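Local coordinates for uncharacterized protein (Bacillus thuringiensis serovar kurstaki, PDB 4XHO) that binds ATP and a magnesium ion and is probably an actin-like ATPase, perhaps a ParM-type filament protein of plasmid segregation, at residues Y232-L237 and I368-G373; L237-S242 and L262-Y267; R306-E311 and P323-K328; D342-Y347 and V374-A379. The protein carries 2 engineered substitutions. All blocks are in the same frame, centred on the assembly; numbering follows the deposited sequence.

How the contacts relate
All four contacts touch one ATP. Contacts 1 and 2 share Leu-237, and their centres lie about 12 Å apart. Contact 1 pairs strands 231-237 and 366-370 of the five-stranded sheet. Contact 2 follows directly in the loop after strand 231-237. Contacts 2 and 3 both lie, in that order, between the two segments of contact 1, whereas contacts 1 and 4 alternate along the chain. Contact 4 lies about 14 Å from contact 1, centre to centre. Its helix 337-362 comes just before strand 366-370, and its helix 373-376 just after. Contact 3 is farther out, about 24 Å from contact 1, and meets contact 4 through Met-344. Together they run from phosphates to adenine, consistent with an actin-like nucleotide cleft.

Contact 1: Y232-L237 and I368-G373; sequences YAINDL and IVVGGG. With ATP (adenosine-5'-triphosphate), chain B.
Asn-235 and Val-370 belong to neighbouring parallel strands, 231-237 and 366-370, joined by a ladder of backbone hydrogen bonds. Val-370 N reaches Asn-235 O at 2.8 Å, almost straight at 179°. Ile-368 N bonds to Ala-233 O, Asn-235 N to Ile-368 O, and Leu-237 N to Val-370 O.

The side chain of Asn-235 adds a rung. Its CG stands beside the backbone N (chi1 -48°), which brings ND2 to Ile-368 O at 2.9 Å. That carbonyl oxygen accepts two bonds, from Asn-235 N and ND2, which reach it from opposite faces of its plane. OD1 is held by Asn-244, so both ends of the amide are fixed. Asp-236 OD2 bonds to Thr-403. The side chain of Asp-236 lies about 4 Å from the bound magnesium ion.

Apolar contacts fall on both faces of the sheet. On the face of Ile-234 and Val-370, Ile-234 CG2 meets Val-370 CG2 at 4.1 Å. Ile-368 CD1 reaches Tyr-232 CD1 at 3.7 Å. Leu-237 CD1 touches Val-369 CG1 at 3.7 Å, and helix 337-362 packs on Leu-237 through Tyr-347 and Gln-351.

Past the strands the chain turns through three glycines. Gly-373 N bonds to Leu-237 O at 3.0 Å, which ties the start of helix 373-376 to the end of strand 231-237. Gly-372 N donates to ATP O2A at 2.8 Å. This glycine-rich turn after an inner strand, facing the nucleotide, matches the adenosine motif of actin-like ATPases, and probably serves as one here.

Contact 2: L237-S242 and L262-Y267; sequences LGAGTS and LGTNKY. With ATP (adenosine-5'-triphosphate), chain B.
Asn-265 N donates to Ala-239 O at 2.9 Å, and Thr-264 N to Gly-238 O at 3.1 Å. Both donors lie in the plane of the carbonyl they reach. Two successive peptides of the loop are thus joined to the segment leading into helix 265-278. Ser-242 OG gives a third bond, to Leu-262 O at 2.6 Å. Water 1 donates to both Gly-238 O and Leu-262 O and bridges the same gap.

Both sides also grip the ATP. Ala-239 N donates to O3B at 2.8 Å and also to O3A. Gly-240 N donates to O1G at 3.0 Å. Thr-264 OG1 pairs with the ribose O3' at 2.6 Å. It stands between its own backbone N and carbonyl carbon (chi1 59°), facing the sugar.

Gly-263 CA makes CA-H...O contacts with the carbonyl oxygens of Gly-238 and Ala-239, and Ala-239 CB meets Asn-265 OD1 at 3.6 Å. The loop is consistent with the second phosphate loop of actin-like proteins. It joins strands 231-237 and 242-248, while strand 251-260 leads into the other segment. Helix 337-362 also packs here: Gln-351 bonds to Ser-242 OG, and Tyr-347 touches Thr-264.

Contact 3: R306-E311 and P323-K328; sequences RLVMPE and PTFSVK. With ATP (adenosine-5'-triphosphate), chain B.
Glu-311 and Leu-307 of helix 300-317 hold the strand that opens the small hairpin 326-329 and 332-335, together with the segment before it. The helix also borders the adenine. Met-309 CG lies 3.6 Å from C6 of the ATP, and Val-308 CG1 is near C2.

On the hairpin side, Phe-325 is the central side chain. Leu-307 CD1 meets the edge of its ring at CD1, 3.7 Å away and in the ring plane. Val-308 CA also lies at that edge. Glu-311 CG comes in obliquely and reaches Phe-325 CE1 at 3.6 Å. The other branch of the leucine, CD2, touches Val-327 CG2 at 3.8 Å. Val-340 and Met-344 of helix 337-362 pack on Phe-325 as well.

The polar link is at Glu-311. Its chain bends at chi2 (-58°) and lays the carboxylate against the backbone of Thr-324. Thr-324 N donates to Glu-311 OE1 at 3.0 Å, from well above the carboxylate plane. Tyr-321 OH is hydrogen-bonded to the same oxygen. Water 2 donates to OE2 at 3.0 Å and also pairs with Thr-324 OG1. Lys-314 offers OE2 only a long, weak ion pair.

The buried carboxylate therefore has partners on both oxygens, which is consistent with an ionised Glu-311 that ties the loop to the helix through its acid group.

Contact 4: D342-Y347 and V374-A379; sequences DGMLKY and VLFGYA. With ATP (adenosine-5'-triphosphate), chain B.
The Phe-376 and Tyr-347 rings form an edge-to-face pair. Their centroids are 5.3 Å apart and their planes stand at 68°. The edge of Phe-376 points at the face of Tyr-347, with Phe-376 CD2 3.6 Å from Tyr-347 CD2. Gly-377 CA lies at the tyrosine's edge, close to its plane, 3.9 Å from Tyr-347 CD2. One face of the Phe-376 ring takes Met-344 CG, 4.0 Å above the plane and nearer the ring's margin than its centre.

Both aromatic side chains put CG anti to the backbone N (chi1 170° in Tyr-347), and the two cross between the helices. Met-344 is bent at chi3 (143°), and its CE lies 3.4 Å from Phe-376 O. Farther along, Leu-345 CD2 touches Ala-379 CB at 3.9 Å.

Neighbouring residues add to the packing. Tyr-267 stacks edge-to-face with Tyr-347, and Ile-268 and Ile-271 touch Phe-376.

Gly-377 separates the short helices 373-376 and 378-381 and sits at the N-cap of the second. On the nucleotide side, Leu-375 CB lies 3.4 Å from C6 of the ATP. Helix 373-376 thus brings Leu-375 and Phe-376 to the adenine and, with helix 337-362 packed on Phe-376, forms one wall of the adenine pocket.

Contact 1: Y232-L237 and I368-G373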
# COMPACT_ATOMS: atom_id res chain seq x y z
N TYR A 232 6.06 -21.97 1.34
CA TYR A 232 5.44 -21.02 2.23
C TYR A 232 4.36 -20.25 1.50
O TYR A 232 4.45 -20.02 0.31
CB TYR A 232 6.48 -20.08 2.83
CG TYR A 232 7.27 -19.32 1.79
CD1 TYR A 232 6.82 -18.09 1.30
CD2 TYR A 232 8.46 -19.83 1.29
CE1 TYR A 232 7.55 -17.40 0.35
CE2 TYR A 232 9.18 -19.15 0.34
CZ TYR A 232 8.72 -17.94 -0.12
OH TYR A 232 9.45 -17.27 -1.07
N ALA A 233 3.31 -19.88 2.22
CA ALA A 233 2.30 -19.01 1.65
C ALA A 233 2.62 -17.59 2.04
O ALA A 233 3.17 -17.34 3.12
CB ALA A 233 0.93 -19.40 2.12
N ILE A 234 2.31 -16.64 1.16
CA ILE A 234 2.24 -15.24 1.58
C ILE A 234 0.80 -14.77 1.37
O ILE A 234 0.31 -14.69 0.25
CB ILE A 234 3.22 -14.31 0.84
CG1 ILE A 234 4.65 -14.76 1.04
CG2 ILE A 234 3.12 -12.89 1.40
CD1 ILE A 234 5.67 -13.88 0.31
N ASN A 235 0.14 -14.47 2.47
CA ASN A 235 -1.20 -13.92 2.44
C ASN A 235 -1.16 -12.43 2.68
O ASN A 235 -0.92 -11.99 3.82
CB ASN A 235 -2.08 -14.58 3.49
CG ASN A 235 -1.98 -16.09 3.47
OD1 ASN A 235 -2.77 -16.76 2.80
ND2 ASN A 235 -1.03 -16.63 4.20
N ASP A 236 -1.39 -11.66 1.62
CA ASP A 236 -1.38 -10.21 1.76
C ASP A 236 -2.83 -9.79 1.94
O ASP A 236 -3.60 -9.82 0.99
CB ASP A 236 -0.73 -9.53 0.55
CG ASP A 236 -0.44 -8.05 0.79
OD1 ASP A 236 -1.25 -7.38 1.46
OD2 ASP A 236 0.59 -7.53 0.30
N LEU A 237 -3.19 -9.43 3.16
CA LEU A 237 -4.56 -9.01 3.47
C LEU A 237 -4.76 -7.52 3.19
O LEU A 237 -4.22 -6.65 3.90
CB LEU A 237 -4.88 -9.35 4.93
CG LEU A 237 -4.40 -10.74 5.45
CD1 LEU A 237 -4.96 -11.08 6.81
CD2 LEU A 237 -4.68 -11.85 4.46
N ILE A 368 3.04 -17.10 5.93
CA ILE A 368 3.26 -15.71 6.28
C ILE A 368 1.97 -14.92 6.06
O ILE A 368 1.27 -15.11 5.06
CB ILE A 368 4.40 -15.08 5.45
CG1 ILE A 368 5.73 -15.79 5.71
CG2 ILE A 368 4.54 -13.61 5.78
CD1 ILE A 368 6.08 -16.84 4.71
N VAL A 369 1.64 -14.05 7.00
CA VAL A 369 0.47 -13.18 6.89
C VAL A 369 0.85 -11.71 7.00
O VAL A 369 1.42 -11.29 8.00
CB VAL A 369 -0.57 -13.49 7.96
CG1 VAL A 369 -1.85 -12.80 7.65
CG2 VAL A 369 -0.79 -15.00 8.07
N VAL A 370 0.55 -10.91 5.96
CA VAL A 370 0.98 -9.51 5.93
C VAL A 370 -0.16 -8.62 5.44
O VAL A 370 -1.29 -9.11 5.30
CB VAL A 370 2.18 -9.31 5.00
CG1 VAL A 370 3.37 -10.15 5.48
CG2 VAL A 370 1.79 -9.68 3.57
N GLY A 371 0.13 -7.35 5.15
CA GLY A 371 -0.87 -6.42 4.67
C GLY A 371 -1.55 -5.64 5.79
O GLY A 371 -1.37 -5.92 6.99
N GLY A 372 -2.35 -4.66 5.43
CA GLY A 372 -2.98 -3.85 6.44
C GLY A 372 -4.03 -4.60 7.23
O GLY A 372 -4.36 -4.20 8.34
N GLY A 373 -4.59 -5.67 6.67
CA GLY A 373 -5.61 -6.44 7.36
C GLY A 373 -5.13 -7.00 8.68
O GLY A 373 -5.91 -7.17 9.62
PG ATP B . -5.32 -3.86 -1.87
O1G ATP B . -6.81 -3.95 -2.09
O2G ATP B . -4.58 -2.95 -2.84
O3G ATP B . -4.64 -5.19 -1.60
PB ATP B . -4.01 -2.16 0.04
O1B ATP B . -4.26 -0.74 -0.38
O2B ATP B . -2.69 -2.86 -0.22
O3B ATP B . -5.20 -3.11 -0.46
PA ATP B . -3.49 -2.26 2.83
O1A ATP B . -2.54 -1.08 2.74
O2A ATP B . -2.95 -3.66 2.87
O3A ATP B . -4.49 -2.23 1.58
O5' ATP B . -4.51 -2.07 4.05
C5' ATP B . -5.62 -2.96 4.19
C4' ATP B . -6.49 -2.46 5.33
O4' ATP B . -5.73 -2.30 6.54
C3' ATP B . -7.04 -1.10 4.97
O3' ATP B . -8.42 -1.06 5.33
C2' ATP B . -6.22 -0.13 5.80
O2' ATP B . -6.92 1.09 6.04
C1' ATP B . -5.96 -0.98 7.04
N9 ATP B . -4.80 -0.54 7.85
C8 ATP B . -3.59 -0.20 7.39
N7 ATP B . -2.75 0.13 8.41
C5 ATP B . -3.45 0.01 9.55
C6 ATP B . -3.16 0.21 10.98
N6 ATP B . -1.94 0.62 11.40
N1 ATP B . -4.15 -0.02 11.86
C2 ATP B . -5.37 -0.43 11.44
N3 ATP B . -5.71 -0.63 10.16
C4 ATP B . -4.80 -0.43 9.18

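Contact 2: L237-S242 and L262-Y267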
# COMPACT_ATOMS: atom_id res chain seq x y z
N LEU A 237 -3.19 -9.43 3.16
CA LEU A 237 -4.56 -9.01 3.47
C LEU A 237 -4.76 -7.52 3.19
O LEU A 237 -4.22 -6.65 3.90
CB LEU A 237 -4.88 -9.35 4.93
CG LEU A 237 -4.40 -10.74 5.45
CD1 LEU A 237 -4.96 -11.08 6.81
CD2 LEU A 237 -4.68 -11.85 4.46
N GLY A 238 -5.52 -7.21 2.14
CA GLY A 238 -5.63 -5.82 1.69
C GLY A 238 -7.01 -5.19 1.90
O GLY A 238 -7.94 -5.81 2.45
N ALA A 239 -7.12 -3.95 1.43
CA ALA A 239 -8.35 -3.15 1.55
C ALA A 239 -9.54 -3.77 0.80
O ALA A 239 -10.57 -4.05 1.40
CB ALA A 239 -8.11 -1.75 1.06
N GLY A 240 -9.38 -4.01 -0.51
CA GLY A 240 -10.41 -4.68 -1.30
C GLY A 240 -10.16 -6.13 -1.66
O GLY A 240 -11.03 -6.83 -2.17
N THR A 241 -8.95 -6.61 -1.39
CA THR A 241 -8.55 -7.93 -1.88
C THR A 241 -7.70 -8.67 -0.86
O THR A 241 -6.96 -8.06 -0.10
CB THR A 241 -7.70 -7.83 -3.17
OG1 THR A 241 -6.38 -7.38 -2.84
CG2 THR A 241 -8.31 -6.87 -4.19
N SER A 242 -7.81 -9.99 -0.84
CA SER A 242 -6.80 -10.79 -0.18
C SER A 242 -6.02 -11.55 -1.24
O SER A 242 -6.57 -12.34 -2.01
CB SER A 242 -7.42 -11.75 0.83
OG SER A 242 -7.74 -11.07 2.03
N LEU A 262 -11.66 -10.71 -0.42
CA LEU A 262 -11.87 -10.62 0.98
C LEU A 262 -11.00 -9.50 1.57
O LEU A 262 -9.99 -9.69 2.17
CB LEU A 262 -11.60 -11.97 1.59
CG LEU A 262 -11.64 -12.27 3.05
CD1 LEU A 262 -12.98 -12.02 3.63
CD2 LEU A 262 -11.22 -13.66 3.33
N GLY A 263 -11.44 -8.30 1.31
CA GLY A 263 -10.89 -7.09 1.85
C GLY A 263 -11.43 -6.67 3.18
O GLY A 263 -12.41 -7.14 3.62
N THR A 264 -10.74 -5.78 3.82
CA THR A 264 -11.25 -5.06 4.93
C THR A 264 -12.45 -4.16 4.63
O THR A 264 -13.29 -3.97 5.41
CB THR A 264 -10.17 -4.23 5.64
OG1 THR A 264 -9.58 -3.30 4.75
CG2 THR A 264 -9.16 -5.04 6.16
N ASN A 265 -12.46 -3.56 3.49
CA ASN A 265 -13.36 -2.45 3.18
C ASN A 265 -14.82 -2.75 3.49
O ASN A 265 -15.53 -1.90 4.02
CB ASN A 265 -13.24 -2.04 1.72
CG ASN A 265 -12.08 -1.11 1.48
OD1 ASN A 265 -11.29 -0.82 2.38
ND2 ASN A 265 -11.95 -0.64 0.24
N LYS A 266 -15.26 -3.95 3.16
CA LYS A 266 -16.63 -4.35 3.44
C LYS A 266 -16.93 -4.31 4.94
O LYS A 266 -17.96 -3.78 5.37
CB LYS A 266 -16.89 -5.74 2.85
CG LYS A 266 -18.01 -6.54 3.49
CD LYS A 266 -18.08 -7.95 2.88
CE LYS A 266 -18.48 -9.01 3.90
NZ LYS A 266 -18.31 -10.40 3.38
N TYR A 267 -16.03 -4.87 5.75
CA TYR A 267 -16.18 -4.86 7.19
C TYR A 267 -16.16 -3.44 7.71
O TYR A 267 -16.98 -3.06 8.56
CB TYR A 267 -15.08 -5.70 7.86
CG TYR A 267 -15.14 -7.13 7.42
CD1 TYR A 267 -14.58 -7.51 6.21
CD2 TYR A 267 -15.78 -8.09 8.17
CE1 TYR A 267 -14.64 -8.81 5.77
CE2 TYR A 267 -15.86 -9.39 7.74
CZ TYR A 267 -15.28 -9.75 6.54
OH TYR A 267 -15.36 -11.05 6.08
PG ATP B . -5.32 -3.86 -1.87
O1G ATP B . -6.81 -3.95 -2.09
O2G ATP B . -4.58 -2.95 -2.84
O3G ATP B . -4.64 -5.19 -1.60
PB ATP B . -4.01 -2.16 0.04
O1B ATP B . -4.26 -0.74 -0.38
O2B ATP B . -2.69 -2.86 -0.22
O3B ATP B . -5.20 -3.11 -0.46
PA ATP B . -3.49 -2.26 2.83
O1A ATP B . -2.54 -1.08 2.74
O2A ATP B . -2.95 -3.66 2.87
O3A ATP B . -4.49 -2.23 1.58
O5' ATP B . -4.51 -2.07 4.05
C5' ATP B . -5.62 -2.96 4.19
C4' ATP B . -6.49 -2.46 5.33
O4' ATP B . -5.73 -2.30 6.54
C3' ATP B . -7.04 -1.10 4.97
O3' ATP B . -8.42 -1.06 5.33
C2' ATP B . -6.22 -0.13 5.80
O2' ATP B . -6.92 1.09 6.04
C1' ATP B . -5.96 -0.98 7.04
N9 ATP B . -4.80 -0.54 7.85
C8 ATP B . -3.59 -0.20 7.39
N7 ATP B . -2.75 0.13 8.41
C5 ATP B . -3.45 0.01 9.55
C6 ATP B . -3.16 0.21 10.98
N6 ATP B . -1.94 0.62 11.40
N1 ATP B . -4.15 -0.02 11.86
C2 ATP B . -5.37 -0.43 11.44
N3 ATP B . -5.71 -0.63 10.16
C4 ATP B . -4.80 -0.43 9.18
O HOH W 1 -8.02 -8.30 3.49

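Contact 3: R306-E311 and P323-K328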
# COMPACT_ATOMS: atom_id res chain seq x y z
N ARG A 306 -7.73 8.21 12.05
CA ARG A 306 -7.94 8.94 13.29
C ARG A 306 -8.61 8.07 14.34
O ARG A 306 -8.23 8.12 15.51
CB ARG A 306 -8.76 10.22 13.06
CG ARG A 306 -8.02 11.33 12.30
CD ARG A 306 -8.18 12.72 12.95
NE ARG A 306 -7.22 12.95 14.04
CZ ARG A 306 -7.42 13.78 15.06
NH1 ARG A 306 -8.55 14.47 15.14
NH2 ARG A 306 -6.50 13.92 16.00
N LEU A 307 -9.52 7.16 13.99
CA LEU A 307 -10.16 6.38 15.04
C LEU A 307 -9.39 5.12 15.40
O LEU A 307 -9.15 4.85 16.58
CB LEU A 307 -11.59 5.99 14.65
CG LEU A 307 -12.31 5.16 15.73
CD1 LEU A 307 -12.25 5.82 17.09
CD2 LEU A 307 -13.75 4.89 15.34
N VAL A 308 -8.99 4.36 14.37
CA VAL A 308 -8.56 2.99 14.58
C VAL A 308 -7.06 2.81 14.81
O VAL A 308 -6.67 2.11 15.75
CB VAL A 308 -9.03 2.13 13.40
CG1 VAL A 308 -8.43 0.74 13.47
CG2 VAL A 308 -10.55 2.06 13.41
N MET A 309 -6.22 3.43 13.99
CA MET A 309 -4.77 3.25 14.11
C MET A 309 -4.16 3.49 15.52
O MET A 309 -3.34 2.70 15.97
CB MET A 309 -4.05 4.14 13.10
CG MET A 309 -4.09 3.62 11.68
SD MET A 309 -3.25 4.72 10.52
CE MET A 309 -3.19 3.74 9.01
N PRO A 310 -4.56 4.57 16.22
CA PRO A 310 -3.90 4.76 17.52
C PRO A 310 -4.23 3.68 18.57
O PRO A 310 -3.39 3.36 19.44
CB PRO A 310 -4.43 6.13 17.97
CG PRO A 310 -4.80 6.81 16.72
CD PRO A 310 -5.37 5.75 15.85
N GLU A 311 -5.43 3.12 18.48
CA GLU A 311 -5.82 2.04 19.37
C GLU A 311 -5.05 0.77 19.04
O GLU A 311 -4.62 0.04 19.94
CB GLU A 311 -7.33 1.79 19.28
CG GLU A 311 -8.16 2.89 19.90
CD GLU A 311 -7.82 3.13 21.35
OE1 GLU A 311 -7.82 2.14 22.12
OE2 GLU A 311 -7.56 4.29 21.72
N PRO A 323 -8.77 -1.85 24.10
CA PRO A 323 -8.99 -0.63 23.31
C PRO A 323 -10.37 -0.01 23.51
O PRO A 323 -11.32 -0.71 23.86
CB PRO A 323 -8.84 -1.12 21.88
CG PRO A 323 -9.37 -2.49 21.93
CD PRO A 323 -8.93 -3.05 23.27
N THR A 324 -10.47 1.29 23.30
CA THR A 324 -11.76 1.97 23.31
C THR A 324 -11.87 2.84 22.07
O THR A 324 -10.88 3.42 21.63
CB THR A 324 -11.95 2.82 24.58
OG1 THR A 324 -10.90 3.79 24.67
CG2 THR A 324 -11.92 1.94 25.81
N PHE A 325 -13.07 2.92 21.51
CA PHE A 325 -13.28 3.73 20.31
C PHE A 325 -14.38 4.73 20.52
O PHE A 325 -15.53 4.38 20.77
CB PHE A 325 -13.63 2.87 19.11
CG PHE A 325 -12.58 1.89 18.77
CD1 PHE A 325 -11.51 2.26 17.98
CD2 PHE A 325 -12.65 0.60 19.25
CE1 PHE A 325 -10.53 1.35 17.66
CE2 PHE A 325 -11.67 -0.31 18.94
CZ PHE A 325 -10.61 0.07 18.14
N SER A 326 -14.01 5.99 20.39
CA SER A 326 -15.00 7.03 20.60
C SER A 326 -15.08 7.92 19.39
O SER A 326 -14.07 8.28 18.80
CB SER A 326 -14.66 7.83 21.85
OG SER A 326 -15.87 8.30 22.42
N VAL A 327 -16.30 8.26 19.01
CA VAL A 327 -16.52 9.08 17.85
C VAL A 327 -17.22 10.36 18.25
O VAL A 327 -18.26 10.31 18.90
CB VAL A 327 -17.36 8.35 16.80
CG1 VAL A 327 -17.65 9.27 15.63
CG2 VAL A 327 -16.63 7.10 16.35
N LYS A 328 -16.66 11.49 17.86
CA LYS A 328 -17.32 12.77 18.05
C LYS A 328 -18.06 13.16 16.78
O LYS A 328 -17.47 13.30 15.71
CB LYS A 328 -16.33 13.86 18.45
CG LYS A 328 -15.68 13.64 19.82
CD LYS A 328 -14.50 14.57 20.05
CE LYS A 328 -13.73 14.20 21.30
NZ LYS A 328 -13.49 12.73 21.36
PG ATP B . -5.32 -3.86 -1.87
O1G ATP B . -6.81 -3.95 -2.09
O2G ATP B . -4.58 -2.95 -2.84
O3G ATP B . -4.64 -5.19 -1.60
PB ATP B . -4.01 -2.16 0.04
O1B ATP B . -4.26 -0.74 -0.38
O2B ATP B . -2.69 -2.86 -0.22
O3B ATP B . -5.20 -3.11 -0.46
PA ATP B . -3.49 -2.26 2.83
O1A ATP B . -2.54 -1.08 2.74
O2A ATP B . -2.95 -3.66 2.87
O3A ATP B . -4.49 -2.23 1.58
O5' ATP B . -4.51 -2.07 4.05
C5' ATP B . -5.62 -2.96 4.19
C4' ATP B . -6.49 -2.46 5.33
O4' ATP B . -5.73 -2.30 6.54
C3' ATP B . -7.04 -1.10 4.97
O3' ATP B . -8.42 -1.06 5.33
C2' ATP B . -6.22 -0.13 5.80
O2' ATP B . -6.92 1.09 6.04
C1' ATP B . -5.96 -0.98 7.04
N9 ATP B . -4.80 -0.54 7.85
C8 ATP B . -3.59 -0.20 7.39
N7 ATP B . -2.75 0.13 8.41
C5 ATP B . -3.45 0.01 9.55
C6 ATP B . -3.16 0.21 10.98
N6 ATP B . -1.94 0.62 11.40
N1 ATP B . -4.15 -0.02 11.86
C2 ATP B . -5.37 -0.43 11.44
N3 ATP B . -5.71 -0.63 10.16
C4 ATP B . -4.80 -0.43 9.18
O HOH W 2 -8.58 5.64 24.22

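Contact 4: D342-Y347 and V374-A379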
# COMPACT_ATOMS: atom_id res chain seq x y z
N ASP A 342 -16.63 -5.64 17.13
CA ASP A 342 -17.41 -6.66 16.44
C ASP A 342 -16.97 -6.81 14.97
O ASP A 342 -16.80 -7.93 14.46
CB ASP A 342 -18.90 -6.33 16.51
CG ASP A 342 -19.47 -6.51 17.90
OD1 ASP A 342 -18.75 -7.04 18.78
OD2 ASP A 342 -20.63 -6.11 18.13
N GLY A 343 -16.78 -5.68 14.30
CA GLY A 343 -16.34 -5.70 12.91
C GLY A 343 -14.97 -6.33 12.74
O GLY A 343 -14.75 -7.16 11.87
N MET A 344 -14.03 -5.93 13.60
CA MET A 344 -12.68 -6.45 13.54
C MET A 344 -12.64 -7.92 13.81
O MET A 344 -11.93 -8.66 13.14
CB MET A 344 -11.80 -5.72 14.54
CG MET A 344 -11.80 -4.22 14.32
SD MET A 344 -10.98 -3.34 15.65
CE MET A 344 -10.16 -2.05 14.73
N LEU A 345 -13.40 -8.35 14.79
CA LEU A 345 -13.39 -9.76 15.16
C LEU A 345 -14.03 -10.61 14.08
O LEU A 345 -13.56 -11.70 13.81
CB LEU A 345 -14.10 -9.98 16.49
CG LEU A 345 -13.35 -9.42 17.69
CD1 LEU A 345 -13.94 -9.97 18.97
CD2 LEU A 345 -11.85 -9.70 17.59
N LYS A 346 -15.11 -10.11 13.48
CA LYS A 346 -15.76 -10.86 12.42
C LYS A 346 -14.80 -11.01 11.26
O LYS A 346 -14.79 -12.04 10.57
CB LYS A 346 -17.05 -10.17 11.96
CG LYS A 346 -17.97 -11.08 11.16
CD LYS A 346 -18.42 -10.43 9.85
CE LYS A 346 -19.46 -9.35 10.08
NZ LYS A 346 -19.63 -8.54 8.84
N TYR A 347 -13.99 -9.98 11.04
CA TYR A 347 -13.00 -9.97 9.98
C TYR A 347 -11.88 -10.93 10.31
O TYR A 347 -11.46 -11.71 9.47
CB TYR A 347 -12.45 -8.56 9.76
CG TYR A 347 -11.25 -8.50 8.82
CD1 TYR A 347 -11.43 -8.56 7.44
CD2 TYR A 347 -9.96 -8.38 9.31
CE1 TYR A 347 -10.34 -8.51 6.57
CE2 TYR A 347 -8.87 -8.33 8.46
CZ TYR A 347 -9.07 -8.41 7.08
OH TYR A 347 -8.00 -8.35 6.22
N VAL A 374 -3.84 -7.30 8.77
CA VAL A 374 -3.21 -7.80 9.99
C VAL A 374 -3.30 -6.77 11.13
O VAL A 374 -3.38 -7.12 12.31
CB VAL A 374 -1.75 -8.15 9.72
CG1 VAL A 374 -0.98 -8.43 11.00
CG2 VAL A 374 -1.66 -9.32 8.73
N LEU A 375 -3.27 -5.49 10.76
CA LEU A 375 -3.39 -4.41 11.73
C LEU A 375 -4.85 -4.12 12.04
O LEU A 375 -5.24 -4.00 13.21
CB LEU A 375 -2.69 -3.16 11.22
CG LEU A 375 -1.17 -3.32 11.11
CD1 LEU A 375 -0.56 -2.22 10.21
CD2 LEU A 375 -0.53 -3.33 12.51
N PHE A 376 -5.66 -4.03 10.99
CA PHE A 376 -7.06 -3.73 11.15
C PHE A 376 -7.73 -4.77 12.01
O PHE A 376 -8.47 -4.42 12.92
CB PHE A 376 -7.78 -3.64 9.80
CG PHE A 376 -9.29 -3.63 9.94
CD1 PHE A 376 -9.95 -2.48 10.42
CD2 PHE A 376 -10.04 -4.76 9.65
CE1 PHE A 376 -11.33 -2.46 10.59
CE2 PHE A 376 -11.43 -4.74 9.81
CZ PHE A 376 -12.07 -3.58 10.29
N GLY A 377 -7.49 -6.04 11.73
CA GLY A 377 -8.06 -7.11 12.52
C GLY A 377 -7.05 -7.73 13.47
O GLY A 377 -7.14 -8.92 13.77
N TYR A 378 -6.10 -6.92 13.94
CA TYR A 378 -5.08 -7.37 14.92
C TYR A 378 -5.69 -8.00 16.16
O TYR A 378 -5.12 -8.93 16.72
CB TYR A 378 -4.17 -6.21 15.35
CG TYR A 378 -3.07 -6.60 16.33
CD1 TYR A 378 -1.95 -7.31 15.90
CD2 TYR A 378 -3.15 -6.24 17.68
CE1 TYR A 378 -0.93 -7.68 16.79
CE2 TYR A 378 -2.12 -6.59 18.58
CZ TYR A 378 -1.02 -7.32 18.12
OH TYR A 378 0.01 -7.69 18.97
N ALA A 379 -6.84 -7.47 16.59
CA ALA A 379 -7.49 -7.89 17.82
C ALA A 379 -7.61 -9.40 17.86
O ALA A 379 -7.26 -10.02 18.85
CB ALA A 379 -8.84 -7.24 17.97
PG ATP B . -5.32 -3.86 -1.87
O1G ATP B . -6.81 -3.95 -2.09
O2G ATP B . -4.58 -2.95 -2.84
O3G ATP B . -4.64 -5.19 -1.60
PB ATP B . -4.01 -2.16 0.04
O1B ATP B . -4.26 -0.74 -0.38
O2B ATP B . -2.69 -2.86 -0.22
O3B ATP B . -5.20 -3.11 -0.46
PA ATP B . -3.49 -2.26 2.83
O1A ATP B . -2.54 -1.08 2.74
O2A ATP B . -2.95 -3.66 2.87
O3A ATP B . -4.49 -2.23 1.58
O5' ATP B . -4.51 -2.07 4.05
C5' ATP B . -5.62 -2.96 4.19
C4' ATP B . -6.49 -2.46 5.33
O4' ATP B . -5.73 -2.30 6.54
C3' ATP B . -7.04 -1.10 4.97
O3' ATP B . -8.42 -1.06 5.33
C2' ATP B . -6.22 -0.13 5.80
O2' ATP B . -6.92 1.09 6.04
C1' ATP B . -5.96 -0.98 7.04
N9 ATP B . -4.80 -0.54 7.85
C8 ATP B . -3.59 -0.20 7.39
N7 ATP B . -2.75 0.13 8.41
C5 ATP B . -3.45 0.01 9.55
C6 ATP B . -3.16 0.21 10.98
N6 ATP B . -1.94 0.62 11.40
N1 ATP B . -4.15 -0.02 11.86
C2 ATP B . -5.37 -0.43 11.44
N3 ATP B . -5.71 -0.63 10.16
C4 ATP B . -4.80 -0.43 9.18